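Biogenic amine-binding protein (Rhodnius prolixus, PDB 4GE1) binds biogenic amines as a salivary lipocalin of a blood-feeding insect, holding tryptamine here and probably serotonin and norepinephrine in the same barrel. Local coordinates at residues Val38-Leu47 with Glu58-Asn66; Gly22-Asp33 with Tyr134-Val145. All coordinates share one frame; numbering follows the deposited sequence.

Contact 1. Residues Val38-Leu47 with Glu58-Asn66; sequences VGDKNCTKFL and EVFSNYNPN. With TSS (2-(1H-indol-3-yl)ethanamine), chain E.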
loop_
_atom_site.group_PDB
_atom_site.type_symbol
_atom_site.label_atom_id
_atom_site.label_comp_id
_atom_site.label_asym_id
_atom_site.label_seq_id
_atom_site.Cartn_x
_atom_site.Cartn_y
_atom_site.Cartn_z
ATOM N N VAL A 38 -14.007 -13.557 -1.042
ATOM C CA VAL A 38 -14.669 -12.318 -0.657
ATOM C C VAL A 38 -14.031 -11.658 0.581
ATOM O O VAL A 38 -14.026 -10.430 0.713
ATOM C CB VAL A 38 -16.189 -12.530 -0.468
ATOM C CG1 VAL A 38 -16.456 -13.546 0.625
ATOM C CG2 VAL A 38 -16.874 -11.190 -0.183
ATOM N N GLY A 39 -13.479 -12.478 1.471
ATOM C CA GLY A 39 -12.783 -11.991 2.648
ATOM C C GLY A 39 -11.576 -11.121 2.317
ATOM O O GLY A 39 -11.154 -10.279 3.120
ATOM N N ASP A 40 -11.006 -11.316 1.132
ATOM C CA ASP A 40 -9.868 -10.497 0.717
ATOM C C ASP A 40 -10.250 -9.467 -0.334
ATOM O O ASP A 40 -9.388 -8.933 -1.028
ATOM C CB ASP A 40 -8.721 -11.363 0.209
ATOM C CG ASP A 40 -8.172 -12.280 1.278
ATOM O OD1 ASP A 40 -7.893 -11.800 2.398
ATOM O OD2 ASP A 40 -8.030 -13.488 0.996
ATOM N N LYS A 41 -11.546 -9.199 -0.454
ATOM C CA LYS A 41 -12.013 -8.108 -1.301
ATOM C C LYS A 41 -12.310 -6.886 -0.429
ATOM O O LYS A 41 -13.365 -6.806 0.203
ATOM C CB LYS A 41 -13.235 -8.550 -2.114
ATOM C CG LYS A 41 -12.877 -9.612 -3.157
ATOM C CD LYS A 41 -14.047 -10.024 -4.037
ATOM C CE LYS A 41 -13.575 -11.067 -5.043
ATOM N NZ LYS A 41 -14.647 -11.534 -5.951
ATOM N N ASN A 42 -11.363 -5.947 -0.385
ATOM C CA ASN A 42 -11.437 -4.799 0.528
ATOM C C ASN A 42 -11.305 -3.412 -0.117
ATOM O O ASN A 42 -10.807 -3.270 -1.242
ATOM C CB ASN A 42 -10.360 -4.897 1.615
ATOM C CG ASN A 42 -10.408 -6.199 2.389
ATOM O OD1 ASN A 42 -11.373 -6.485 3.100
ATOM N ND2 ASN A 42 -9.337 -6.974 2.293
ATOM N N CYS A 43 -11.747 -2.395 0.627
ATOM C CA CYS A 43 -11.546 -0.994 0.282
ATOM C C CYS A 43 -10.451 -0.480 1.203
ATOM O O CYS A 43 -10.638 -0.403 2.427
ATOM C CB CYS A 43 -12.819 -0.191 0.547
ATOM S SG CYS A 43 -14.290 -0.828 -0.283
ATOM N N THR A 44 -9.301 -0.154 0.632
ATOM C CA THR A 44 -8.192 0.307 1.450
ATOM C C THR A 44 -7.830 1.759 1.154
ATOM O O THR A 44 -7.709 2.169 -0.000
ATOM C CB THR A 44 -6.946 -0.589 1.313
ATOM O OG1 THR A 44 -7.202 -1.874 1.908
ATOM C CG2 THR A 44 -5.757 0.066 2.025
ATOM N N LYS A 45 -7.695 2.541 2.214
ATOM C CA LYS A 45 -7.160 3.888 2.106
ATOM C C LYS A 45 -6.007 3.951 3.085
ATOM O O LYS A 45 -6.072 3.363 4.173
ATOM C CB LYS A 45 -8.226 4.927 2.468
ATOM C CG LYS A 45 -7.709 6.356 2.557
ATOM C CD LYS A 45 -8.848 7.341 2.809
ATOM C CE LYS A 45 -8.354 8.786 2.763
ATOM N NZ LYS A 45 -9.480 9.774 2.853
ATOM N N PHE A 46 -4.931 4.625 2.704
ATOM C CA PHE A 46 -3.860 4.818 3.669
ATOM C C PHE A 46 -3.329 6.239 3.734
ATOM O O PHE A 46 -3.436 7.014 2.779
ATOM C CB PHE A 46 -2.752 3.745 3.587
ATOM C CG PHE A 46 -2.001 3.683 2.275
ATOM C CD1 PHE A 46 -0.707 4.184 2.180
ATOM C CD2 PHE A 46 -2.548 3.050 1.167
ATOM C CE1 PHE A 46 0.020 4.089 0.985
ATOM C CE2 PHE A 46 -1.825 2.943 -0.031
ATOM C CZ PHE A 46 -0.543 3.476 -0.121
ATOM N N LEU A 47 -2.803 6.576 4.904
ATOM C CA LEU A 47 -2.317 7.916 5.184
ATOM C C LEU A 47 -0.850 7.816 5.559
ATOM O O LEU A 47 -0.472 6.987 6.383
ATOM C CB LEU A 47 -3.113 8.503 6.357
ATOM C CG LEU A 47 -3.099 10.009 6.590
ATOM C CD1 LEU A 47 -3.804 10.702 5.441
ATOM C CD2 LEU A 47 -3.776 10.345 7.914
ATOM N N GLU A 58 3.175 4.802 7.748
ATOM C CA GLU A 58 2.061 4.604 6.826
ATOM C C GLU A 58 0.944 3.817 7.498
ATOM O O GLU A 58 1.152 2.685 7.929
ATOM C CB GLU A 58 2.526 3.882 5.559
ATOM C CG GLU A 58 3.856 4.378 5.002
ATOM C CD GLU A 58 4.234 3.697 3.694
ATOM O OE1 GLU A 58 3.570 3.963 2.668
ATOM O OE2 GLU A 58 5.193 2.895 3.697
ATOM N N VAL A 59 -0.231 4.432 7.594
ATOM C CA VAL A 59 -1.336 3.830 8.325
ATOM C C VAL A 59 -2.455 3.421 7.383
ATOM O O VAL A 59 -2.954 4.248 6.614
ATOM C CB VAL A 59 -1.891 4.783 9.395
ATOM C CG1 VAL A 59 -3.115 4.174 10.056
ATOM C CG2 VAL A 59 -0.821 5.090 10.438
ATOM N N PHE A 60 -2.835 2.144 7.445
ATOM C CA PHE A 60 -3.825 1.586 6.523
ATOM C C PHE A 60 -5.167 1.303 7.203
ATOM O O PHE A 60 -5.215 0.747 8.298
ATOM C CB PHE A 60 -3.308 0.284 5.895
ATOM C CG PHE A 60 -2.041 0.446 5.075
ATOM C CD1 PHE A 60 -0.802 0.480 5.688
ATOM C CD2 PHE A 60 -2.096 0.518 3.689
ATOM C CE1 PHE A 60 0.363 0.613 4.938
ATOM C CE2 PHE A 60 -0.930 0.654 2.929
ATOM C CZ PHE A 60 0.292 0.701 3.553
ATOM N N SER A 61 -6.247 1.704 6.541
ATOM C CA SER A 61 -7.590 1.282 6.909
ATOM C C SER A 61 -8.112 0.306 5.843
ATOM O O SER A 61 -8.295 0.681 4.685
ATOM C CB SER A 61 -8.512 2.505 7.025
ATOM O OG SER A 61 -9.879 2.142 6.992
ATOM N N ASN A 62 -8.335 -0.946 6.226
ATOM C CA ASN A 62 -8.880 -1.915 5.281
ATOM C C ASN A 62 -10.288 -2.304 5.668
ATOM O O ASN A 62 -10.502 -2.895 6.724
ATOM C CB ASN A 62 -8.019 -3.172 5.229
ATOM C CG ASN A 62 -6.557 -2.858 5.156
ATOM O OD1 ASN A 62 -6.082 -2.289 4.172
ATOM N ND2 ASN A 62 -5.828 -3.226 6.194
ATOM N N TYR A 63 -11.237 -1.984 4.798
ATOM C CA TYR A 63 -12.638 -2.248 5.075
ATOM C C TYR A 63 -13.189 -3.342 4.165
ATOM O O TYR A 63 -13.103 -3.237 2.937
ATOM C CB TYR A 63 -13.467 -0.982 4.888
ATOM C CG TYR A 63 -14.932 -1.207 5.167
ATOM C CD1 TYR A 63 -15.375 -1.435 6.459
ATOM C CD2 TYR A 63 -15.868 -1.203 4.138
ATOM C CE1 TYR A 63 -16.705 -1.646 6.730
ATOM C CE2 TYR A 63 -17.214 -1.417 4.399
ATOM C CZ TYR A 63 -17.625 -1.635 5.700
ATOM O OH TYR A 63 -18.954 -1.847 5.990
ATOM N N ASN A 64 -13.750 -4.381 4.777
ATOM C CA ASN A 64 -14.409 -5.465 4.035
ATOM C C ASN A 64 -15.933 -5.303 4.054
ATOM O O ASN A 64 -16.568 -5.546 5.074
ATOM C CB ASN A 64 -14.027 -6.825 4.623
ATOM C CG ASN A 64 -14.557 -7.993 3.790
ATOM O OD1 ASN A 64 -15.702 -8.416 3.949
ATOM N ND2 ASN A 64 -13.726 -8.505 2.892
ATOM N N PRO A 65 -16.519 -4.874 2.927
ATOM C CA PRO A 65 -17.969 -4.663 2.826
ATOM C C PRO A 65 -18.814 -5.916 3.101
ATOM O O PRO A 65 -19.885 -5.801 3.700
ATOM C CB PRO A 65 -18.153 -4.211 1.375
ATOM C CG PRO A 65 -16.829 -3.626 0.996
ATOM C CD PRO A 65 -15.817 -4.473 1.698
ATOM N N ASN A 66 -18.359 -7.092 2.676
ATOM C CA ASN A 66 -19.147 -8.302 2.913
ATOM C C ASN A 66 -19.343 -8.566 4.404
ATOM O O ASN A 66 -20.428 -8.945 4.834
ATOM C CB ASN A 66 -18.538 -9.533 2.220
ATOM C CG ASN A 66 -19.312 -10.807 2.520
ATOM O OD1 ASN A 66 -20.441 -10.977 2.063
ATOM N ND2 ASN A 66 -18.708 -11.704 3.300
HETATM N N1 TSS E . -0.985 -2.478 4.072
HETATM C CA TSS E . -0.261 -3.658 3.666
HETATM C CB TSS E . -0.087 -3.878 2.196
HETATM C CG TSS E . 0.148 -2.678 1.334
HETATM C CD1 TSS E . -0.736 -2.138 0.410
HETATM N NE1 TSS E . -0.160 -1.070 -0.182
HETATM C CE2 TSS E . 1.100 -0.879 0.346
HETATM C CD2 TSS E . 1.318 -1.860 1.280
HETATM C CZ2 TSS E . 2.099 0.098 0.082
HETATM C CH2 TSS E . 3.312 0.054 0.763
HETATM C CZ3 TSS E . 3.534 -0.945 1.713
HETATM C CE3 TSS E . 2.548 -1.902 1.977
HETATM O O HOH W 1 -15.959 -7.781 0.695
HETATM O O HOH W 2 -11.008 1.474 4.609
#
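Val38, ahead of the strand that starts at Cys43, meets Asn66 and Asn64, where strand 58-64 ends. Its CG2 branch reaches the CB of Asn66 at 3.4 Å, while its carbonyl oxygen accepts from Asn64 ND2 in the carbonyl plane, on a lone pair. A water links Lys41 O to Asn66 N. Asn64 ND2 also donates to Asn42 OD1 at 3.1 Å, approaching from above that carbonyl's plane; with Asn64 OD1 bound to the backbone N of Ala67, three bonds fix the rotation of the Asn64 amide.

From Cys43 to Leu47 the segment runs antiparallel to 58-64, as six backbone bonds and a 158° angle between strand directions attest. Cys43, paired with Tyr63, brings its sulfur against Pro65 CG and onward into the disulfide with Cys177. Thr44 OG1, anti to its own carbonyl carbon, lies alongside Asn62 and donates to Asn62 OD1 at 2.6 Å, in the carbonyl plane on a lone pair. That leaves the Asn62 amide nitrogen directed to Asp73 and Ser71. Lys45 pairs with Ser61 on the other face of the sheet, its NZ salt-bridged to Asp181.

Phe46 then lays its ring on Phe60 as an offset stack, centroids 4.4 Å apart and planes at 29°. Its chi1 of 62° sets CG between backbone N and carbonyl carbon, bringing Phe60 CE2 to 3.3 Å from Phe46 CG. On the opposite face of Phe60 the tryptamine amine N1 sits over the ring centre, 3.2 Å from Phe60 CD2. If the amine is protonated, as is likely, the ring's pi face would probably favour its charge, alongside the bond to Asp73 OD2. The Phe60 face and the Asp73 carboxylate, held through OD1 by Asn62 ND2, together surround the amine.

Contact 2. Residues Gly22-Asp33 with Tyr134-Val145; sequences GSWYITHYKLGD and YLYAVQSRTENV. With TSS (2-(1H-indol-3-yl)ethanamine), chain E.
Tyr134 lays its ring against Gly32, whose CA stands 3.9 Å from the ring centroid, a CH-pi contact over the face. At the ring's far end Tyr134 OH donates to Asp33 OD1 at 2.6 Å, meeting it from above the carboxylate plane, and receives a weak bond from Lys30 NZ. Leu135 splits its branches: CD1 rests 3.8 Å from Tyr29 CD1, and CD2 faces the tryptamine indole.

Tyr136 and Lys30 exchange backbone bonds in the antiparallel register. At Val138 the register slips by one, Thr27 and His28 both facing this residue in a classic beta bulge: Val138 O takes Thr27 N, and Val138 N gives to His28 O. Gln139 extends beside Ile26, its OE1 accepting from the indole NE1 at 3.2 Å and 155°, while its NE2 is held by Ser121 and Tyr112.

Arg141 bends at chi2 (-58°) to lie flat on Trp24, planes 13° apart, with CD over the six-membered ring, 3.7 Å from its centroid. In the guanidinium plane, NH1 donates to Ser23 O; NE and NH2 reach Tyr117 O and Phe19 O. Glu143 CG covers one face of Tyr25. Three backbone carbonyls thus hold the guanidinium, leaving a face for the Trp24 ring; Gly22-Ser23-Trp24 matches the lipocalin Gly-X-Trp motif, whose tryptophan packs against an arginine at the barrel end. Gln139, oriented by two hydroxyls, presents its oxygen to the ligand's N-H.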
loop_
_atom_site.group_PDB
_atom_site.type_symbol
_atom_site.label_atom_id
_atom_site.label_comp_id
_atom_site.label_asym_id
_atom_site.label_seq_id
_atom_site.Cartn_x
_atom_site.Cartn_y
_atom_site.Cartn_z
ATOM N N GLY A 22 0.006 13.147 2.363
ATOM C CA GLY A 22 -1.388 12.937 2.028
ATOM C C GLY A 22 -1.737 11.460 2.088
ATOM O O GLY A 22 -1.191 10.720 2.908
ATOM N N SER A 23 -2.626 11.025 1.202
ATOM C CA SER A 23 -3.165 9.669 1.267
ATOM C C SER A 23 -3.338 9.016 -0.108
ATOM O O SER A 23 -3.254 9.684 -1.146
ATOM C CB SER A 23 -4.511 9.684 1.995
ATOM O OG SER A 23 -5.435 10.492 1.290
ATOM N N TRP A 24 -3.599 7.708 -0.088
ATOM C CA TRP A 24 -3.775 6.899 -1.292
ATOM C C TRP A 24 -4.972 5.960 -1.163
ATOM O O TRP A 24 -5.251 5.451 -0.087
ATOM C CB TRP A 24 -2.537 6.025 -1.526
ATOM C CG TRP A 24 -1.282 6.775 -1.944
ATOM C CD1 TRP A 24 -0.244 7.159 -1.139
ATOM C CD2 TRP A 24 -0.929 7.189 -3.270
ATOM N NE1 TRP A 24 0.726 7.791 -1.883
ATOM C CE2 TRP A 24 0.327 7.821 -3.192
ATOM C CE3 TRP A 24 -1.556 7.086 -4.517
ATOM C CZ2 TRP A 24 0.962 8.353 -4.309
ATOM C CZ3 TRP A 24 -0.926 7.608 -5.617
ATOM C CH2 TRP A 24 0.320 8.239 -5.509
ATOM N N TYR A 25 -5.665 5.726 -2.273
ATOM C CA TYR A 25 -6.702 4.711 -2.326
ATOM C C TYR A 25 -6.205 3.548 -3.179
ATOM O O TYR A 25 -5.633 3.756 -4.250
ATOM C CB TYR A 25 -7.983 5.272 -2.940
ATOM C CG TYR A 25 -8.635 6.362 -2.123
ATOM C CD1 TYR A 25 -8.325 7.700 -2.341
ATOM C CD2 TYR A 25 -9.558 6.055 -1.135
ATOM C CE1 TYR A 25 -8.917 8.706 -1.591
ATOM C CE2 TYR A 25 -10.157 7.055 -0.381
ATOM C CZ TYR A 25 -9.828 8.378 -0.613
ATOM O OH TYR A 25 -10.423 9.374 0.128
ATOM N N ILE A 26 -6.418 2.329 -2.696
ATOM C CA ILE A 26 -6.075 1.138 -3.466
ATOM C C ILE A 26 -7.262 0.756 -4.339
ATOM O O ILE A 26 -8.290 0.293 -3.844
ATOM C CB ILE A 26 -5.657 -0.023 -2.559
ATOM C CG1 ILE A 26 -4.540 0.447 -1.617
ATOM C CG2 ILE A 26 -5.185 -1.208 -3.396
ATOM C CD1 ILE A 26 -3.794 -0.666 -0.938
ATOM N N THR A 27 -7.122 0.980 -5.640
ATOM C CA THR A 27 -8.243 0.834 -6.558
ATOM C C THR A 27 -8.334 -0.553 -7.200
ATOM O O THR A 27 -9.427 -1.060 -7.440
ATOM C CB THR A 27 -8.189 1.908 -7.658
ATOM O OG1 THR A 27 -6.910 1.866 -8.306
ATOM C CG2 THR A 27 -8.401 3.287 -7.049
ATOM N N HIS A 28 -7.183 -1.149 -7.486
ATOM C CA HIS A 28 -7.117 -2.444 -8.161
ATOM C C HIS A 28 -5.959 -3.223 -7.572
ATOM O O HIS A 28 -4.952 -2.633 -7.169
ATOM C CB HIS A 28 -6.839 -2.270 -9.654
ATOM C CG HIS A 28 -7.852 -1.438 -10.378
ATOM N ND1 HIS A 28 -7.951 -0.076 -10.213
ATOM C CD2 HIS A 28 -8.795 -1.779 -11.287
ATOM C CE1 HIS A 28 -8.919 0.390 -10.983
ATOM N NE2 HIS A 28 -9.448 -0.624 -11.643
ATOM N N TYR A 29 -6.076 -4.546 -7.544
ATOM C CA TYR A 29 -4.981 -5.350 -7.023
ATOM C C TYR A 29 -5.111 -6.852 -7.221
ATOM O O TYR A 29 -6.213 -7.405 -7.254
ATOM C CB TYR A 29 -4.759 -5.050 -5.539
ATOM C CG TYR A 29 -5.889 -5.454 -4.623
ATOM C CD1 TYR A 29 -5.975 -6.742 -4.111
ATOM C CD2 TYR A 29 -6.854 -4.528 -4.234
ATOM C CE1 TYR A 29 -7.000 -7.099 -3.239
ATOM C CE2 TYR A 29 -7.875 -4.874 -3.364
ATOM C CZ TYR A 29 -7.950 -6.155 -2.868
ATOM O OH TYR A 29 -8.988 -6.481 -2.007
ATOM N N LYS A 30 -3.960 -7.498 -7.349
ATOM C CA LYS A 30 -3.884 -8.948 -7.341
ATOM C C LYS A 30 -3.149 -9.381 -6.089
ATOM O O LYS A 30 -2.007 -8.981 -5.852
ATOM C CB LYS A 30 -3.140 -9.471 -8.564
ATOM C CG LYS A 30 -2.854 -10.977 -8.490
ATOM C CD LYS A 30 -2.211 -11.483 -9.764
ATOM C CE LYS A 30 -1.959 -12.985 -9.706
ATOM N NZ LYS A 30 -0.983 -13.392 -10.746
ATOM N N LEU A 31 -3.827 -10.181 -5.279
ATOM C CA LEU A 31 -3.246 -10.756 -4.082
ATOM C C LEU A 31 -3.002 -12.256 -4.285
ATOM O O LEU A 31 -3.950 -13.029 -4.389
ATOM C CB LEU A 31 -4.204 -10.558 -2.921
ATOM C CG LEU A 31 -3.830 -11.280 -1.637
ATOM C CD1 LEU A 31 -2.514 -10.738 -1.111
ATOM C CD2 LEU A 31 -4.943 -11.107 -0.613
ATOM N N GLY A 32 -1.740 -12.669 -4.335
ATOM C CA GLY A 32 -1.400 -14.085 -4.487
ATOM C C GLY A 32 -1.741 -14.744 -5.820
ATOM O O GLY A 32 -2.124 -14.074 -6.776
ATOM N N ASP A 33 -1.594 -16.069 -5.884
ATOM C CA ASP A 33 -1.881 -16.825 -7.105
ATOM C C ASP A 33 -3.321 -17.358 -7.208
ATOM O O ASP A 33 -3.853 -17.493 -8.311
ATOM C CB ASP A 33 -0.897 -17.994 -7.266
ATOM C CG ASP A 33 0.503 -17.536 -7.623
ATOM O OD1 ASP A 33 0.634 -16.670 -8.512
ATOM O OD2 ASP A 33 1.468 -18.046 -7.017
ATOM N N TYR A 134 1.816 -12.235 -1.948
ATOM C CA TYR A 134 2.379 -11.102 -2.654
ATOM C C TYR A 134 1.250 -10.244 -3.170
ATOM O O TYR A 134 0.149 -10.735 -3.454
ATOM C CB TYR A 134 3.309 -11.532 -3.792
ATOM C CG TYR A 134 2.616 -12.205 -4.957
ATOM C CD1 TYR A 134 2.608 -13.589 -5.075
ATOM C CD2 TYR A 134 1.982 -11.460 -5.947
ATOM C CE1 TYR A 134 1.980 -14.217 -6.138
ATOM C CE2 TYR A 134 1.350 -12.087 -7.024
ATOM C CZ TYR A 134 1.356 -13.461 -7.110
ATOM O OH TYR A 134 0.744 -14.095 -8.176
ATOM N N LEU A 135 1.528 -8.956 -3.294
ATOM C CA LEU A 135 0.517 -8.021 -3.725
ATOM C C LEU A 135 1.029 -7.149 -4.856
ATOM O O LEU A 135 2.113 -6.559 -4.766
ATOM C CB LEU A 135 0.093 -7.144 -2.545
ATOM C CG LEU A 135 -0.962 -6.076 -2.819
ATOM C CD1 LEU A 135 -2.322 -6.725 -2.926
ATOM C CD2 LEU A 135 -0.955 -5.035 -1.704
ATOM N N TYR A 136 0.250 -7.089 -5.929
ATOM C CA TYR A 136 0.420 -6.062 -6.947
ATOM C C TYR A 136 -0.762 -5.102 -6.844
ATOM O O TYR A 136 -1.919 -5.520 -6.937
ATOM C CB TYR A 136 0.456 -6.682 -8.344
ATOM C CG TYR A 136 1.744 -7.387 -8.688
ATOM C CD1 TYR A 136 2.846 -6.676 -9.146
ATOM C CD2 TYR A 136 1.854 -8.768 -8.572
ATOM C CE1 TYR A 136 4.022 -7.318 -9.473
ATOM C CE2 TYR A 136 3.025 -9.421 -8.900
ATOM C CZ TYR A 136 4.105 -8.691 -9.351
ATOM O OH TYR A 136 5.270 -9.337 -9.672
ATOM N N ALA A 137 -0.483 -3.818 -6.648
ATOM C CA ALA A 137 -1.559 -2.861 -6.394
ATOM C C ALA A 137 -1.485 -1.596 -7.241
ATOM O O ALA A 137 -0.418 -0.999 -7.400
ATOM C CB ALA A 137 -1.605 -2.491 -4.900
ATOM N N VAL A 138 -2.637 -1.197 -7.776
ATOM C CA VAL A 138 -2.805 0.130 -8.352
ATOM C C VAL A 138 -3.391 1.078 -7.299
ATOM O O VAL A 138 -4.360 0.744 -6.603
ATOM C CB VAL A 138 -3.681 0.101 -9.612
ATOM C CG1 VAL A 138 -4.000 1.514 -10.073
ATOM C CG2 VAL A 138 -2.974 -0.680 -10.719
ATOM N N GLN A 139 -2.781 2.250 -7.176
ATOM C CA GLN A 139 -3.128 3.201 -6.124
ATOM C C GLN A 139 -3.384 4.593 -6.705
ATOM O O GLN A 139 -2.727 5.015 -7.657
ATOM C CB GLN A 139 -2.031 3.222 -5.050
ATOM C CG GLN A 139 -1.685 1.813 -4.541
ATOM C CD GLN A 139 -0.584 1.792 -3.494
ATOM O OE1 GLN A 139 -0.609 0.982 -2.570
ATOM N NE2 GLN A 139 0.397 2.671 -3.643
ATOM N N SER A 140 -4.364 5.290 -6.147
ATOM C CA SER A 140 -4.780 6.577 -6.682
ATOM C C SER A 140 -4.887 7.600 -5.554
ATOM O O SER A 140 -5.082 7.241 -4.394
ATOM C CB SER A 140 -6.120 6.434 -7.401
ATOM O OG SER A 140 -6.605 7.685 -7.873
ATOM N N ARG A 141 -4.735 8.871 -5.897
ATOM C CA ARG A 141 -4.924 9.945 -4.930
ATOM C C ARG A 141 -6.417 10.166 -4.717
ATOM O O ARG A 141 -6.830 10.755 -3.718
ATOM C CB ARG A 141 -4.250 11.233 -5.407
ATOM C CG ARG A 141 -2.717 11.188 -5.391
ATOM C CD ARG A 141 -2.157 10.894 -3.997
ATOM N NE ARG A 141 -0.752 11.278 -3.878
ATOM C CZ ARG A 141 -0.019 11.127 -2.776
ATOM N NH1 ARG A 141 -0.553 10.586 -1.693
ATOM N NH2 ARG A 141 1.252 11.523 -2.757
ATOM N N THR A 142 -7.220 9.697 -5.673
ATOM C CA THR A 142 -8.673 9.730 -5.557
ATOM C C THR A 142 -9.230 8.304 -5.529
ATOM O O THR A 142 -8.488 7.334 -5.710
ATOM C CB THR A 142 -9.327 10.537 -6.687
ATOM O OG1 THR A 142 -8.820 10.087 -7.947
ATOM C CG2 THR A 142 -9.023 12.036 -6.532
ATOM N N GLU A 143 -10.530 8.182 -5.288
ATOM C CA GLU A 143 -11.153 6.873 -5.113
ATOM C C GLU A 143 -11.136 6.054 -6.405
ATOM O O GLU A 143 -11.118 4.823 -6.369
ATOM C CB GLU A 143 -12.583 7.021 -4.577
ATOM C CG GLU A 143 -12.655 7.768 -3.256
ATOM C CD GLU A 143 -14.052 7.792 -2.659
ATOM O OE1 GLU A 143 -14.460 8.856 -2.148
ATOM O OE2 GLU A 143 -14.737 6.751 -2.684
ATOM N N ASN A 144 -11.137 6.745 -7.540
ATOM C CA ASN A 144 -11.049 6.095 -8.847
ATOM C C ASN A 144 -9.784 6.548 -9.566
ATOM O O ASN A 144 -9.253 7.619 -9.267
ATOM C CB ASN A 144 -12.276 6.436 -9.700
ATOM C CG ASN A 144 -13.580 6.320 -8.924
ATOM O OD1 ASN A 144 -14.152 5.234 -8.805
ATOM N ND2 ASN A 144 -14.056 7.444 -8.390
ATOM N N VAL A 145 -9.290 5.746 -10.507
ATOM C CA VAL A 145 -8.135 6.173 -11.282
ATOM C C VAL A 145 -8.558 7.264 -12.262
ATOM O O VAL A 145 -9.532 7.107 -12.997
ATOM C CB VAL A 145 -7.464 5.002 -12.040
ATOM C CG1 VAL A 145 -6.262 5.500 -12.821
ATOM C CG2 VAL A 145 -7.046 3.902 -11.074
HETATM N N1 TSS E . -0.985 -2.478 4.072
HETATM C CA TSS E . -0.261 -3.658 3.666
HETATM C CB TSS E . -0.087 -3.878 2.196
HETATM C CG TSS E . 0.148 -2.678 1.334
HETATM C CD1 TSS E . -0.736 -2.138 0.410
HETATM N NE1 TSS E . -0.160 -1.070 -0.182
HETATM C CE2 TSS E . 1.100 -0.879 0.346
HETATM C CD2 TSS E . 1.318 -1.860 1.280
HETATM C CZ2 TSS E . 2.099 0.098 0.082
HETATM C CH2 TSS E . 3.312 0.054 0.763
HETATM C CZ3 TSS E . 3.534 -0.945 1.713
HETATM C CE3 TSS E . 2.548 -1.902 1.977
HETATM O O HOH W 3 -5.941 11.784 -1.233
#

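Overall arrangement
After the short helix 16-19 the chain lays down strand 23-31, then runs through 32-42 into strand 43-50. Contact 1 closes a short loop, pairing that strand with 55-64 as a beta hairpin. The meander continues through four further strands before 130-140 returns to 23-31, so contact 2 closes a loop of about a hundred residues that encloses contact 1 entirely, and it shuts the lipocalin barrel. The two touch because 23-31 and 43-50 are sheet neighbours: Asp40 O lies 2.7 Å from Tyr29 OH, and Phe46 CE2 is 3.4 Å from Gln139 OE1. Both line the tryptamine pocket: contact 1 meets the amine and part of the indole, contact 2 the indole and its N-H.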